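Local coordinates for protein adenylate cyclase (Hippeastrum hybrid cultivar, PDB 6YP4) that acts mainly as a triphosphatase, although first named an adenylyl cyclase, and holds a GTP analogue among the charged side chains of a CYTH fold, at residues T29-N34 against R134-V139; D151-G156 against A193-V198; E144-E149 against E171-L176. All blocks are in the same frame, centred on the assembly; numbering follows the deposited sequence.

Interaction 1. Residues T29-N34 against R134-V139. With GCP (phosphomethylphosphonic acid guanylate ester), chain B.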
loop_
_atom_site.group_PDB
_atom_site.type_symbol
_atom_site.label_atom_id
_atom_site.label_comp_id
_atom_site.label_asym_id
_atom_site.label_seq_id
_atom_site.Cartn_x
_atom_site.Cartn_y
_atom_site.Cartn_z
ATOM N N THR A 29 -8.193 1.835 -7.931
ATOM C CA THR A 29 -7.587 2.056 -9.246
ATOM C C THR A 29 -7.161 3.518 -9.319
ATOM O O THR A 29 -7.959 4.402 -8.999
ATOM C CB THR A 29 -8.571 1.732 -10.382
ATOM O OG1 THR A 29 -8.988 0.369 -10.261
ATOM C CG2 THR A 29 -7.942 2.000 -11.821
ATOM N N HIS A 30 -5.912 3.767 -9.731
ATOM C CA HIS A 30 -5.381 5.116 -9.828
ATOM C C HIS A 30 -4.531 5.292 -11.083
ATOM O O HIS A 30 -3.948 4.340 -11.604
ATOM C CB HIS A 30 -4.547 5.468 -8.599
ATOM C CG HIS A 30 -5.379 5.628 -7.362
ATOM N ND1 HIS A 30 -6.014 6.808 -7.043
ATOM C CD2 HIS A 30 -5.745 4.732 -6.416
ATOM C CE1 HIS A 30 -6.704 6.642 -5.926
ATOM N NE2 HIS A 30 -6.548 5.396 -5.520
ATOM N N LEU A 31 -4.434 6.552 -11.501
ATOM C CA LEU A 31 -3.639 7.003 -12.637
ATOM C C LEU A 31 -2.277 7.496 -12.155
ATOM O O LEU A 31 -2.199 8.273 -11.201
ATOM C CB LEU A 31 -4.388 8.122 -13.364
ATOM C CG LEU A 31 -3.639 8.815 -14.488
ATOM C CD1 LEU A 31 -3.384 7.790 -15.567
ATOM C CD2 LEU A 31 -4.463 9.965 -15.024
ATOM N N GLN A 32 -1.208 7.024 -12.793
ATOM C CA GLN A 32 0.161 7.427 -12.480
ATOM C C GLN A 32 0.803 8.060 -13.707
ATOM O O GLN A 32 0.635 7.559 -14.826
ATOM C CB GLN A 32 1.015 6.222 -12.042
ATOM C CG GLN A 32 0.274 5.205 -11.134
ATOM C CD GLN A 32 1.134 4.021 -10.731
ATOM O OE1 GLN A 32 1.733 3.372 -11.579
ATOM N NE2 GLN A 32 1.218 3.742 -9.398
ATOM N N HIS A 33 1.539 9.154 -13.504
ATOM C CA HIS A 33 2.494 9.651 -14.497
ATOM C C HIS A 33 3.894 9.540 -13.912
ATOM O O HIS A 33 4.178 10.117 -12.855
ATOM C CB HIS A 33 2.180 11.095 -14.922
ATOM C CG HIS A 33 0.892 11.244 -15.684
ATOM N ND1 HIS A 33 -0.336 11.357 -15.064
ATOM C CD2 HIS A 33 0.644 11.331 -17.023
ATOM C CE1 HIS A 33 -1.282 11.464 -15.978
ATOM N NE2 HIS A 33 -0.714 11.466 -17.179
ATOM N N ASN A 34 4.754 8.772 -14.582
ATOM C CA ASN A 34 6.110 8.503 -14.128
ATOM C C ASN A 34 7.089 9.364 -14.919
ATOM O O ASN A 34 7.129 9.274 -16.149
ATOM C CB ASN A 34 6.451 7.023 -14.315
ATOM C CG ASN A 34 5.489 6.098 -13.590
ATOM O OD1 ASN A 34 5.412 6.119 -12.370
ATOM N ND2 ASN A 34 4.810 5.223 -14.334
ATOM N N ARG A 134 2.723 7.095 -18.795
ATOM C CA ARG A 134 1.498 7.033 -18.014
ATOM C C ARG A 134 1.170 5.567 -17.697
ATOM O O ARG A 134 1.528 4.662 -18.457
ATOM C CB ARG A 134 0.355 7.706 -18.807
ATOM C CG ARG A 134 -1.082 7.549 -18.301
ATOM C CD ARG A 134 -2.089 8.016 -19.383
ATOM N NE ARG A 134 -3.433 8.307 -18.864
ATOM C CZ ARG A 134 -4.464 7.464 -18.912
ATOM N NH1 ARG A 134 -5.645 7.820 -18.413
ATOM N NH2 ARG A 134 -4.324 6.265 -19.461
ATOM N N ASN A 135 0.505 5.330 -16.568
ATOM C CA ASN A 135 0.127 3.962 -16.222
ATOM C C ASN A 135 -1.132 3.983 -15.365
ATOM O O ASN A 135 -1.236 4.789 -14.435
ATOM C CB ASN A 135 1.274 3.245 -15.488
ATOM C CG ASN A 135 0.942 1.796 -15.112
ATOM O OD1 ASN A 135 0.925 0.901 -15.969
ATOM N ND2 ASN A 135 0.727 1.548 -13.811
ATOM N N VAL A 136 -2.090 3.131 -15.716
ATOM C CA VAL A 136 -3.292 2.899 -14.924
ATOM C C VAL A 136 -3.084 1.622 -14.124
ATOM O O VAL A 136 -2.838 0.559 -14.698
ATOM C CB VAL A 136 -4.544 2.795 -15.804
ATOM C CG1 VAL A 136 -5.787 2.544 -14.920
ATOM C CG2 VAL A 136 -4.727 4.063 -16.602
ATOM N N ARG A 137 -3.191 1.715 -12.799
ATOM C CA ARG A 137 -2.916 0.585 -11.921
ATOM C C ARG A 137 -4.155 0.280 -11.097
ATOM O O ARG A 137 -4.630 1.142 -10.350
ATOM C CB ARG A 137 -1.718 0.864 -11.003
ATOM C CG ARG A 137 -1.583 -0.122 -9.831
ATOM C CD ARG A 137 -0.194 -0.035 -9.225
ATOM N NE ARG A 137 0.863 -0.360 -10.192
ATOM C CZ ARG A 137 2.164 -0.162 -9.971
ATOM N NH1 ARG A 137 2.577 0.368 -8.826
ATOM N NH2 ARG A 137 3.062 -0.484 -10.890
ATOM N N ALA A 138 -4.652 -0.948 -11.230
ATOM C CA ALA A 138 -5.757 -1.481 -10.450
ATOM C C ALA A 138 -5.183 -2.438 -9.416
ATOM O O ALA A 138 -4.393 -3.322 -9.766
ATOM C CB ALA A 138 -6.764 -2.194 -11.369
ATOM N N VAL A 139 -5.546 -2.241 -8.145
ATOM C CA VAL A 139 -4.949 -2.964 -7.023
ATOM C C VAL A 139 -5.988 -3.900 -6.430
ATOM O O VAL A 139 -7.149 -3.518 -6.254
ATOM C CB VAL A 139 -4.421 -2.010 -5.930
ATOM C CG1 VAL A 139 -3.639 -2.777 -4.851
ATOM C CG2 VAL A 139 -3.581 -0.912 -6.540
HETATM P PG GCP B . 6.985 -1.874 -11.547
HETATM O O1G GCP B . 6.866 -3.227 -12.183
HETATM O O2G GCP B . 6.024 -0.899 -12.190
HETATM O O3G GCP B . 8.402 -1.374 -11.684
HETATM C C3B GCP B . 6.561 -2.044 -9.778
HETATM P PB GCP B . 6.783 -0.395 -8.961
HETATM O O1B GCP B . 7.998 0.332 -9.462
HETATM O O2B GCP B . 5.534 0.441 -9.091
HETATM O O3A GCP B . 7.017 -0.740 -7.371
HETATM P PA GCP B . 6.927 0.471 -6.263
HETATM O O1A GCP B . 8.072 0.254 -5.290
HETATM O O2A GCP B . 7.114 1.781 -6.998
HETATM O "O5'" GCP B . 5.415 0.455 -5.510
HETATM C "C5'" GCP B . 4.568 -0.668 -5.705
HETATM C "C4'" GCP B . 5.173 -1.975 -5.036
HETATM O "O4'" GCP B . 5.719 -1.755 -3.592
HETATM C "C3'" GCP B . 4.246 -2.846 -4.913
HETATM O "O3'" GCP B . 4.743 -4.154 -5.290
HETATM C "C2'" GCP B . 3.705 -2.782 -3.327
HETATM O "O2'" GCP B . 3.409 -4.119 -2.775
HETATM C "C1'" GCP B . 4.556 -2.146 -2.619
HETATM N N9 GCP B . 3.909 -0.906 -2.031
HETATM C C8 GCP B . 4.036 0.280 -2.638
HETATM N N7 GCP B . 3.376 1.209 -1.921
HETATM C C5 GCP B . 2.833 0.590 -0.861
HETATM C C6 GCP B . 2.056 1.059 0.196
HETATM O O6 GCP B . 1.768 2.209 0.257
HETATM N N1 GCP B . 1.637 0.217 1.140
HETATM C C2 GCP B . 1.968 -1.100 1.070
HETATM N N2 GCP B . 1.452 -1.927 2.159
HETATM N N3 GCP B . 2.725 -1.560 0.037
HETATM C C4 GCP B . 3.157 -0.713 -0.927
#
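His30 pairs with Arg137, and Gln32 with Asn135, as the hydrogen-bonded pairs of two antiparallel strands. Four backbone bonds carry this register: Arg137 N to His30 O spans 3.0 Å, and Gln32 N to Asn135 O 2.8 Å. Leu31 and Val136 form the non-hydrogen-bonded pair between them, and Thr29 and Ala138 the next one beyond His30-Arg137.

On the face bearing Thr29, Leu31 and Val136 the contacts between these three are apolar: CG2 of Thr29 lies 3.8 Å from CG1 of Val136, and CD1 of Leu31 4.1 Å from CG2 of Val136.

The other face is polar. Gln32 and Asn135 lie side by side, pointing the same way; ND2 of Asn135, which also bonds Asp151, donates to OE1 of Gln32 over 3.1 Å, from 44° above the Gln32 amide plane, and Asn135 OD1 is bonded to Thr153. The same OE1 sits 3.9 Å above the centre of the Arg137 guanidinium. The Arg137 chain leaves with CG anti to the backbone N (chi1 166°) and bends at chi3 (-60°); at the bound GTP analogue NH1 donates to O2B at 3.0 Å, NH2 to the same oxygen and weakly to O2G, and Asp151 takes NE in a salt bridge.

Arg137 is therefore covered on one face by an amide, braced at NE by a carboxylate and bonded to phosphate oxygens, which would help offset the polyphosphate's negative charge.

Interaction 2. Residues D151-G156 against A193-V198. With GCP (phosphomethylphosphonic acid guanylate ester), chain B.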
loop_
_atom_site.group_PDB
_atom_site.type_symbol
_atom_site.label_atom_id
_atom_site.label_comp_id
_atom_site.label_asym_id
_atom_site.label_seq_id
_atom_site.Cartn_x
_atom_site.Cartn_y
_atom_site.Cartn_z
ATOM N N ASP A 151 -1.569 -3.615 -14.400
ATOM C CA ASP A 151 -1.130 -2.354 -14.972
ATOM C C ASP A 151 -1.516 -2.257 -16.443
ATOM O O ASP A 151 -1.455 -3.242 -17.182
ATOM C CB ASP A 151 0.391 -2.190 -14.846
ATOM C CG ASP A 151 0.845 -1.872 -13.428
ATOM O OD1 ASP A 151 0.085 -1.219 -12.649
ATOM O OD2 ASP A 151 1.998 -2.245 -13.113
ATOM N N GLU A 152 -1.900 -1.061 -16.859
ATOM C CA GLU A 152 -2.100 -0.728 -18.261
ATOM C C GLU A 152 -1.172 0.443 -18.539
ATOM O O GLU A 152 -1.439 1.569 -18.104
ATOM C CB GLU A 152 -3.561 -0.391 -18.553
ATOM C CG GLU A 152 -3.851 -0.032 -20.011
ATOM C CD GLU A 152 -5.326 0.209 -20.272
ATOM O OE1 GLU A 152 -6.141 -0.018 -19.350
ATOM O OE2 GLU A 152 -5.667 0.630 -21.398
ATOM N N THR A 153 -0.089 0.178 -19.279
ATOM C CA THR A 153 1.047 1.084 -19.381
ATOM C C THR A 153 1.076 1.679 -20.782
ATOM O O THR A 153 1.290 0.958 -21.765
ATOM C CB THR A 153 2.350 0.356 -19.073
ATOM O OG1 THR A 153 2.252 -0.260 -17.781
ATOM C CG2 THR A 153 3.496 1.332 -19.080
ATOM N N GLU A 154 0.868 2.984 -20.866
ATOM C CA GLU A 154 0.811 3.697 -22.138
ATOM C C GLU A 154 2.141 4.405 -22.304
ATOM O O GLU A 154 2.411 5.411 -21.643
ATOM C CB GLU A 154 -0.359 4.674 -22.190
ATOM C CG GLU A 154 -1.667 4.116 -21.636
ATOM C CD GLU A 154 -2.583 3.547 -22.714
ATOM O OE1 GLU A 154 -2.131 3.411 -23.877
ATOM O OE2 GLU A 154 -3.752 3.230 -22.391
ATOM N N TYR A 155 2.995 3.836 -23.144
ATOM C CA TYR A 155 4.198 4.522 -23.570
ATOM C C TYR A 155 3.853 5.369 -24.784
ATOM O O TYR A 155 2.767 5.259 -25.357
ATOM C CB TYR A 155 5.310 3.528 -23.917
ATOM C CG TYR A 155 5.665 2.535 -22.841
ATOM C CD1 TYR A 155 6.518 2.887 -21.791
ATOM C CD2 TYR A 155 5.167 1.236 -22.877
ATOM C CE1 TYR A 155 6.857 1.973 -20.797
ATOM C CE2 TYR A 155 5.490 0.318 -21.885
ATOM C CZ TYR A 155 6.342 0.689 -20.853
ATOM O OH TYR A 155 6.664 -0.237 -19.868
ATOM N N GLY A 156 4.783 6.224 -25.190
ATOM C CA GLY A 156 4.556 6.959 -26.419
ATOM C C GLY A 156 4.291 6.044 -27.596
ATOM O O GLY A 156 3.512 6.380 -28.490
ATOM N N ALA A 193 11.430 -7.568 -19.098
ATOM C CA ALA A 193 12.071 -6.280 -18.855
ATOM C C ALA A 193 11.136 -5.389 -18.045
ATOM O O ALA A 193 9.915 -5.522 -18.131
ATOM C CB ALA A 193 12.451 -5.592 -20.168
ATOM N N SER A 194 11.725 -4.479 -17.265
ATOM C CA SER A 194 10.964 -3.528 -16.453
ATOM C C SER A 194 10.308 -2.463 -17.333
ATOM O O SER A 194 10.650 -2.297 -18.506
ATOM C CB SER A 194 11.878 -2.842 -15.442
ATOM O OG SER A 194 12.924 -2.161 -16.124
ATOM N N LYS A 195 9.372 -1.695 -16.750
ATOM C CA LYS A 195 8.806 -0.589 -17.519
ATOM C C LYS A 195 9.864 0.459 -17.837
ATOM O O LYS A 195 9.826 1.078 -18.907
ATOM C CB LYS A 195 7.623 0.061 -16.798
ATOM C CG LYS A 195 6.573 -0.902 -16.361
ATOM C CD LYS A 195 5.566 -0.219 -15.466
ATOM C CE LYS A 195 4.265 -0.950 -15.542
ATOM N NZ LYS A 195 4.330 -2.074 -14.581
ATOM N N PHE A 196 10.820 0.672 -16.930
ATOM C CA PHE A 196 11.860 1.663 -17.197
ATOM C C PHE A 196 12.691 1.247 -18.397
ATOM O O PHE A 196 12.935 2.046 -19.306
ATOM C CB PHE A 196 12.750 1.852 -15.965
ATOM C CG PHE A 196 13.847 2.874 -16.145
ATOM C CD1 PHE A 196 13.546 4.204 -16.391
ATOM C CD2 PHE A 196 15.183 2.501 -16.053
ATOM C CE1 PHE A 196 14.563 5.150 -16.543
ATOM C CE2 PHE A 196 16.203 3.445 -16.199
ATOM C CZ PHE A 196 15.889 4.769 -16.447
ATOM N N ALA A 197 13.120 -0.012 -18.418
ATOM C CA ALA A 197 13.900 -0.527 -19.539
ATOM C C ALA A 197 13.141 -0.396 -20.851
ATOM O O ALA A 197 13.721 -0.017 -21.877
ATOM C CB ALA A 197 14.274 -1.990 -19.281
ATOM N N VAL A 198 11.848 -0.729 -20.843
ATOM C CA VAL A 198 11.035 -0.628 -22.053
ATOM C C VAL A 198 10.922 0.829 -22.497
ATOM O O VAL A 198 11.033 1.143 -23.693
ATOM C CB VAL A 198 9.650 -1.265 -21.820
ATOM C CG1 VAL A 198 8.710 -0.907 -22.948
ATOM C CG2 VAL A 198 9.765 -2.788 -21.680
HETATM P PG GCP B . 6.985 -1.874 -11.547
HETATM O O1G GCP B . 6.866 -3.227 -12.183
HETATM O O2G GCP B . 6.024 -0.899 -12.190
HETATM O O3G GCP B . 8.402 -1.374 -11.684
HETATM C C3B GCP B . 6.561 -2.044 -9.778
HETATM P PB GCP B . 6.783 -0.395 -8.961
HETATM O O1B GCP B . 7.998 0.332 -9.462
HETATM O O2B GCP B . 5.534 0.441 -9.091
HETATM O O3A GCP B . 7.017 -0.740 -7.371
HETATM P PA GCP B . 6.927 0.471 -6.263
HETATM O O1A GCP B . 8.072 0.254 -5.290
HETATM O O2A GCP B . 7.114 1.781 -6.998
HETATM O "O5'" GCP B . 5.415 0.455 -5.510
HETATM C "C5'" GCP B . 4.568 -0.668 -5.705
HETATM C "C4'" GCP B . 5.173 -1.975 -5.036
HETATM O "O4'" GCP B . 5.719 -1.755 -3.592
HETATM C "C3'" GCP B . 4.246 -2.846 -4.913
HETATM O "O3'" GCP B . 4.743 -4.154 -5.290
HETATM C "C2'" GCP B . 3.705 -2.782 -3.327
HETATM O "O2'" GCP B . 3.409 -4.119 -2.775
HETATM C "C1'" GCP B . 4.556 -2.146 -2.619
HETATM N N9 GCP B . 3.909 -0.906 -2.031
HETATM C C8 GCP B . 4.036 0.280 -2.638
HETATM N N7 GCP B . 3.376 1.209 -1.921
HETATM C C5 GCP B . 2.833 0.590 -0.861
HETATM C C6 GCP B . 2.056 1.059 0.196
HETATM O O6 GCP B . 1.768 2.209 0.257
HETATM N N1 GCP B . 1.637 0.217 1.140
HETATM C C2 GCP B . 1.968 -1.100 1.070
HETATM N N2 GCP B . 1.452 -1.927 2.159
HETATM N N3 GCP B . 2.725 -1.560 0.037
HETATM C C4 GCP B . 3.157 -0.713 -0.927
#
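Thr153 and Lys195, like Tyr155 and Val198, bring strand 147-155 and the start of helix 195-201 together mainly through side chains, their CA atoms remaining 8.2 Å and 8.7 Å apart, respectively. Ser194 is the N-cap of that helix, its OG accepting from Ala197 N at 3.1 Å.

Lys195 carries the polar half. Its chain bends at the end (chi4 84°), and NZ reaches OD2 of Asp151 at 2.8 Å, a salt bridge made on the anti side of the carboxylate and 34° out of its plane. The same NZ donates to O2G of the GTP analogue at 3.2 Å and forms salt bridges with Glu162 and Glu164, so the buried ammonium is probably well compensated. Asp151 OD1 is engaged by Arg137 and Asn135. Thr153 OG1, whose polar partner is Asn135, packs against CE of Lys195.

Tyr155 carries the apolar half. Val198 CG1 stands over one face of its ring, 3.9 Å from the centroid, in a CH-pi contact, while Thr153 CG2 covers the opposite face near the rim. The phenol oxygen OH of Tyr155 lies 3.2 Å from CB of Lys195, the two side chains crossing at about a right angle.

Charged groups directed inward from antiparallel strands, with a C-terminal helix contributing a lysine to the terminal phosphate, are consistent with the triphosphate tunnel of the CYTH family.

Interaction 3. Residues E144-E149 against E171-L176. With GCP (phosphomethylphosphonic acid guanylate ester), chain B; GCP (phosphomethylphosphonic acid guanylate ester), chain C; EDO (1,2-ethanediol), chain I.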
loop_
_atom_site.group_PDB
_atom_site.type_symbol
_atom_site.label_atom_id
_atom_site.label_comp_id
_atom_site.label_asym_id
_atom_site.label_seq_id
_atom_site.Cartn_x
_atom_site.Cartn_y
_atom_site.Cartn_z
ATOM N N GLU A 144 -4.597 -14.959 0.959
ATOM C CA GLU A 144 -3.577 -14.722 1.985
ATOM C C GLU A 144 -3.155 -13.261 2.069
ATOM O O GLU A 144 -2.031 -12.955 2.491
ATOM C CB GLU A 144 -2.351 -15.620 1.789
ATOM C CG GLU A 144 -2.720 -17.075 1.611
ATOM C CD GLU A 144 -1.518 -18.000 1.522
ATOM O OE1 GLU A 144 -1.617 -19.018 0.800
ATOM O OE2 GLU A 144 -0.508 -17.724 2.198
ATOM N N GLY A 145 -4.054 -12.346 1.708
ATOM C CA GLY A 145 -3.742 -10.932 1.748
ATOM C C GLY A 145 -2.750 -10.467 0.705
ATOM O O GLY A 145 -2.349 -9.298 0.734
ATOM N N LEU A 146 -2.323 -11.345 -0.199
ATOM C CA LEU A 146 -1.438 -10.935 -1.282
ATOM C C LEU A 146 -2.066 -9.807 -2.088
ATOM O O LEU A 146 -3.274 -9.805 -2.349
ATOM C CB LEU A 146 -1.147 -12.126 -2.202
ATOM C CG LEU A 146 -0.400 -13.316 -1.580
ATOM C CD1 LEU A 146 -0.495 -14.567 -2.466
ATOM C CD2 LEU A 146 1.057 -12.935 -1.301
ATOM N N ILE A 147 -1.232 -8.844 -2.479
ATOM C CA ILE A 147 -1.648 -7.655 -3.214
ATOM C C ILE A 147 -1.237 -7.846 -4.667
ATOM O O ILE A 147 -0.044 -7.991 -4.960
ATOM C CB ILE A 147 -1.014 -6.380 -2.631
ATOM C CG1 ILE A 147 -1.468 -6.149 -1.173
ATOM C CG2 ILE A 147 -1.266 -5.192 -3.535
ATOM C CD1 ILE A 147 -2.921 -5.780 -1.067
ATOM N N LEU A 148 -2.216 -7.845 -5.566
ATOM C CA LEU A 148 -1.972 -7.918 -7.008
ATOM C C LEU A 148 -2.150 -6.546 -7.638
ATOM O O LEU A 148 -3.100 -5.824 -7.315
ATOM C CB LEU A 148 -2.931 -8.902 -7.676
ATOM C CG LEU A 148 -3.026 -10.335 -7.143
ATOM C CD1 LEU A 148 -4.133 -11.069 -7.871
ATOM C CD2 LEU A 148 -1.707 -11.095 -7.245
ATOM N N GLU A 149 -1.237 -6.190 -8.549
ATOM C CA GLU A 149 -1.281 -4.917 -9.260
ATOM C C GLU A 149 -1.363 -5.206 -10.748
ATOM O O GLU A 149 -0.435 -5.802 -11.310
ATOM C CB GLU A 149 -0.052 -4.061 -8.961
ATOM C CG GLU A 149 -0.057 -3.413 -7.588
ATOM C CD GLU A 149 1.336 -3.312 -7.013
ATOM O OE1 GLU A 149 1.889 -4.365 -6.647
ATOM O OE2 GLU A 149 1.886 -2.193 -6.946
ATOM N N GLU A 171 8.868 -18.162 -5.119
ATOM C CA GLU A 171 8.604 -19.396 -5.850
ATOM C C GLU A 171 7.199 -19.925 -5.580
ATOM O O GLU A 171 6.527 -20.399 -6.500
ATOM C CB GLU A 171 9.660 -20.454 -5.519
ATOM C CG GLU A 171 11.031 -20.051 -6.022
ATOM C CD GLU A 171 11.072 -19.918 -7.537
ATOM O OE1 GLU A 171 11.911 -19.138 -8.036
ATOM O OE2 GLU A 171 10.280 -20.599 -8.229
ATOM N N ARG A 172 6.725 -19.849 -4.340
ATOM C CA ARG A 172 5.412 -20.419 -4.066
ATOM C C ARG A 172 4.282 -19.507 -4.546
ATOM O O ARG A 172 3.254 -19.990 -5.035
ATOM C CB ARG A 172 5.283 -20.710 -2.571
ATOM C CG ARG A 172 3.928 -21.196 -2.155
ATOM C CD ARG A 172 3.820 -21.283 -0.653
ATOM N NE ARG A 172 2.483 -20.934 -0.245
ATOM C CZ ARG A 172 2.219 -19.826 0.425
ATOM N NH1 ARG A 172 3.207 -19.016 0.769
ATOM N NH2 ARG A 172 0.982 -19.507 0.767
ATOM N N VAL A 173 4.436 -18.189 -4.419
ATOM C CA VAL A 173 3.365 -17.298 -4.856
ATOM C C VAL A 173 3.262 -17.310 -6.373
ATOM O O VAL A 173 2.160 -17.279 -6.940
ATOM C CB VAL A 173 3.579 -15.878 -4.298
ATOM C CG1 VAL A 173 2.588 -14.895 -4.923
ATOM C CG2 VAL A 173 3.446 -15.883 -2.752
ATOM N N LYS A 174 4.403 -17.372 -7.057
ATOM C CA LYS A 174 4.369 -17.428 -8.510
ATOM C C LYS A 174 3.638 -18.680 -8.982
ATOM O O LYS A 174 2.899 -18.635 -9.974
ATOM C CB LYS A 174 5.788 -17.355 -9.067
ATOM C CG LYS A 174 5.881 -17.680 -10.544
ATOM C CD LYS A 174 7.299 -17.529 -11.033
ATOM C CE LYS A 174 7.987 -18.872 -11.159
ATOM N NZ LYS A 174 9.351 -18.701 -11.734
ATOM N N GLY A 175 3.805 -19.798 -8.268
ATOM C CA GLY A 175 2.998 -20.977 -8.552
ATOM C C GLY A 175 1.513 -20.728 -8.362
ATOM O O GLY A 175 0.695 -21.075 -9.216
ATOM N N LEU A 176 1.145 -20.115 -7.236
ATOM C CA LEU A 176 -0.241 -19.709 -7.020
ATOM C C LEU A 176 -0.762 -18.835 -8.164
ATOM O O LEU A 176 -1.862 -19.053 -8.684
ATOM C CB LEU A 176 -0.351 -18.951 -5.697
ATOM C CG LEU A 176 -0.114 -19.740 -4.409
ATOM C CD1 LEU A 176 -0.254 -18.838 -3.215
ATOM C CD2 LEU A 176 -1.056 -20.914 -4.274
HETATM P PG GCP B . 6.985 -1.874 -11.547
HETATM O O1G GCP B . 6.866 -3.227 -12.183
HETATM O O2G GCP B . 6.024 -0.899 -12.190
HETATM O O3G GCP B . 8.402 -1.374 -11.684
HETATM C C3B GCP B . 6.561 -2.044 -9.778
HETATM P PB GCP B . 6.783 -0.395 -8.961
HETATM O O1B GCP B . 7.998 0.332 -9.462
HETATM O O2B GCP B . 5.534 0.441 -9.091
HETATM O O3A GCP B . 7.017 -0.740 -7.371
HETATM P PA GCP B . 6.927 0.471 -6.263
HETATM O O1A GCP B . 8.072 0.254 -5.290
HETATM O O2A GCP B . 7.114 1.781 -6.998
HETATM O "O5'" GCP B . 5.415 0.455 -5.510
HETATM C "C5'" GCP B . 4.568 -0.668 -5.705
HETATM C "C4'" GCP B . 5.173 -1.975 -5.036
HETATM O "O4'" GCP B . 5.719 -1.755 -3.592
HETATM C "C3'" GCP B . 4.246 -2.846 -4.913
HETATM O "O3'" GCP B . 4.743 -4.154 -5.290
HETATM C "C2'" GCP B . 3.705 -2.782 -3.327
HETATM O "O2'" GCP B . 3.409 -4.119 -2.775
HETATM C "C1'" GCP B . 4.556 -2.146 -2.619
HETATM N N9 GCP B . 3.909 -0.906 -2.031
HETATM C C8 GCP B . 4.036 0.280 -2.638
HETATM N N7 GCP B . 3.376 1.209 -1.921
HETATM C C5 GCP B . 2.833 0.590 -0.861
HETATM C C6 GCP B . 2.056 1.059 0.196
HETATM O O6 GCP B . 1.768 2.209 0.257
HETATM N N1 GCP B . 1.637 0.217 1.140
HETATM C C2 GCP B . 1.968 -1.100 1.070
HETATM N N2 GCP B . 1.452 -1.927 2.159
HETATM N N3 GCP B . 2.725 -1.560 0.037
HETATM C C4 GCP B . 3.157 -0.713 -0.927
HETATM P PG GCP C . -5.258 -2.420 12.334
HETATM O O1G GCP C . -4.339 -3.056 13.335
HETATM O O2G GCP C . -5.292 -0.920 12.523
HETATM O O3G GCP C . -6.644 -2.995 12.486
HETATM C C3B GCP C . -4.616 -2.792 10.665
HETATM P PB GCP C . -5.787 -2.082 9.415
HETATM O O1B GCP C . -7.223 -2.257 9.815
HETATM O O2B GCP C . -5.454 -0.639 9.128
HETATM O O3A GCP C . -5.529 -2.959 8.049
HETATM P PA GCP C . -6.141 -2.424 6.621
HETATM O O1A GCP C . -6.710 -3.639 5.910
HETATM O O2A GCP C . -7.250 -1.442 6.936
HETATM O "O5'" GCP C . -4.936 -1.648 5.729
HETATM C "C5'" GCP C . -3.585 -1.774 6.153
HETATM C "C4'" GCP C . -3.065 -3.266 5.997
HETATM O "O4'" GCP C . -3.433 -3.928 4.634
HETATM C "C3'" GCP C . -1.787 -3.267 6.033
HETATM O "O3'" GCP C . -1.316 -4.366 6.852
HETATM C "C2'" GCP C . -1.240 -3.345 4.450
HETATM O "O2'" GCP C . -0.056 -4.216 4.303
HETATM C "C1'" GCP C . -2.202 -3.707 3.692
HETATM N N9 GCP C . -2.492 -2.617 2.677
HETATM C C8 GCP C . -3.457 -1.718 2.901
HETATM N N7 GCP C . -3.513 -0.869 1.859
HETATM C C5 GCP C . -2.570 -1.245 0.981
HETATM C C6 GCP C . -2.188 -0.731 -0.256
HETATM O O6 GCP C . -2.744 0.218 -0.702
HETATM N N1 GCP C . -1.199 -1.305 -0.941
HETATM C C2 GCP C . -0.563 -2.393 -0.429
HETATM N N2 GCP C . 0.504 -2.936 -1.267
HETATM N N3 GCP C . -0.933 -2.895 0.780
HETATM C C4 GCP C . -1.937 -2.320 1.483
HETATM C C1 EDO I . 10.923 -19.459 -2.495
HETATM O O1 EDO I . 11.675 -18.281 -2.809
HETATM C C2 EDO I . 9.580 -19.036 -1.917
HETATM O O2 EDO I . 8.584 -20.056 -2.046
#
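Glu144 and Arg172 meet tip to tip, their carboxylate and guanidinium planes 28° apart. The one nitrogen NH2 of Arg172 faces both carboxylate oxygens, 2.6 Å from OE1 and 2.7 Å from OE2 of Glu144; the pair is a salt bridge, although the bond to OE2 is bent and weak. NH1 of Arg172 has its own partner, a salt bridge to Glu169. The backbone N of Arg172 donates to O2 of a 1,2-ethanediol at 3.0 Å, probably a solvent molecule from crystallisation, and further round the helix Lys174 NZ is satisfied by the carbonyl of Glu74.

Beside this polar pair, CD1 of Leu146 touches CG1 of Val173 at 4.0 Å and CD1 of Leu176 at 4.3 Å. The Val173 contact is again tip to tip.

Helix 170-183 is thus joined to the turn leading into strand 147-155; Val173 also rests on Cys165 of strand 158-166, and Thr168 of the second subunit packs on Glu144 and Leu146.

How the interactions relate
From the N terminus, interaction 1 opens on strand 26-39 and closes across 99 intervening residues on strand 127-141, before either other contact begins. Interaction 3 opens in the loop leading into strand 147-155, and interaction 2 further along that strand. Interaction 3 closes on helix 170-183 and interaction 2 only afterwards on helix 195-201, so these two cross. Neighbouring strands bind the set together: Asn135 OD1 lies 2.5 Å from Thr153 OG1, a probable hydrogen bond between interactions 1 and 2, and Val139 packs on Ile147 between 1 and 3. Together they link the antiparallel sheet to two C-terminal helices, with interactions 1 and 2 both bonding the same GTP analogue.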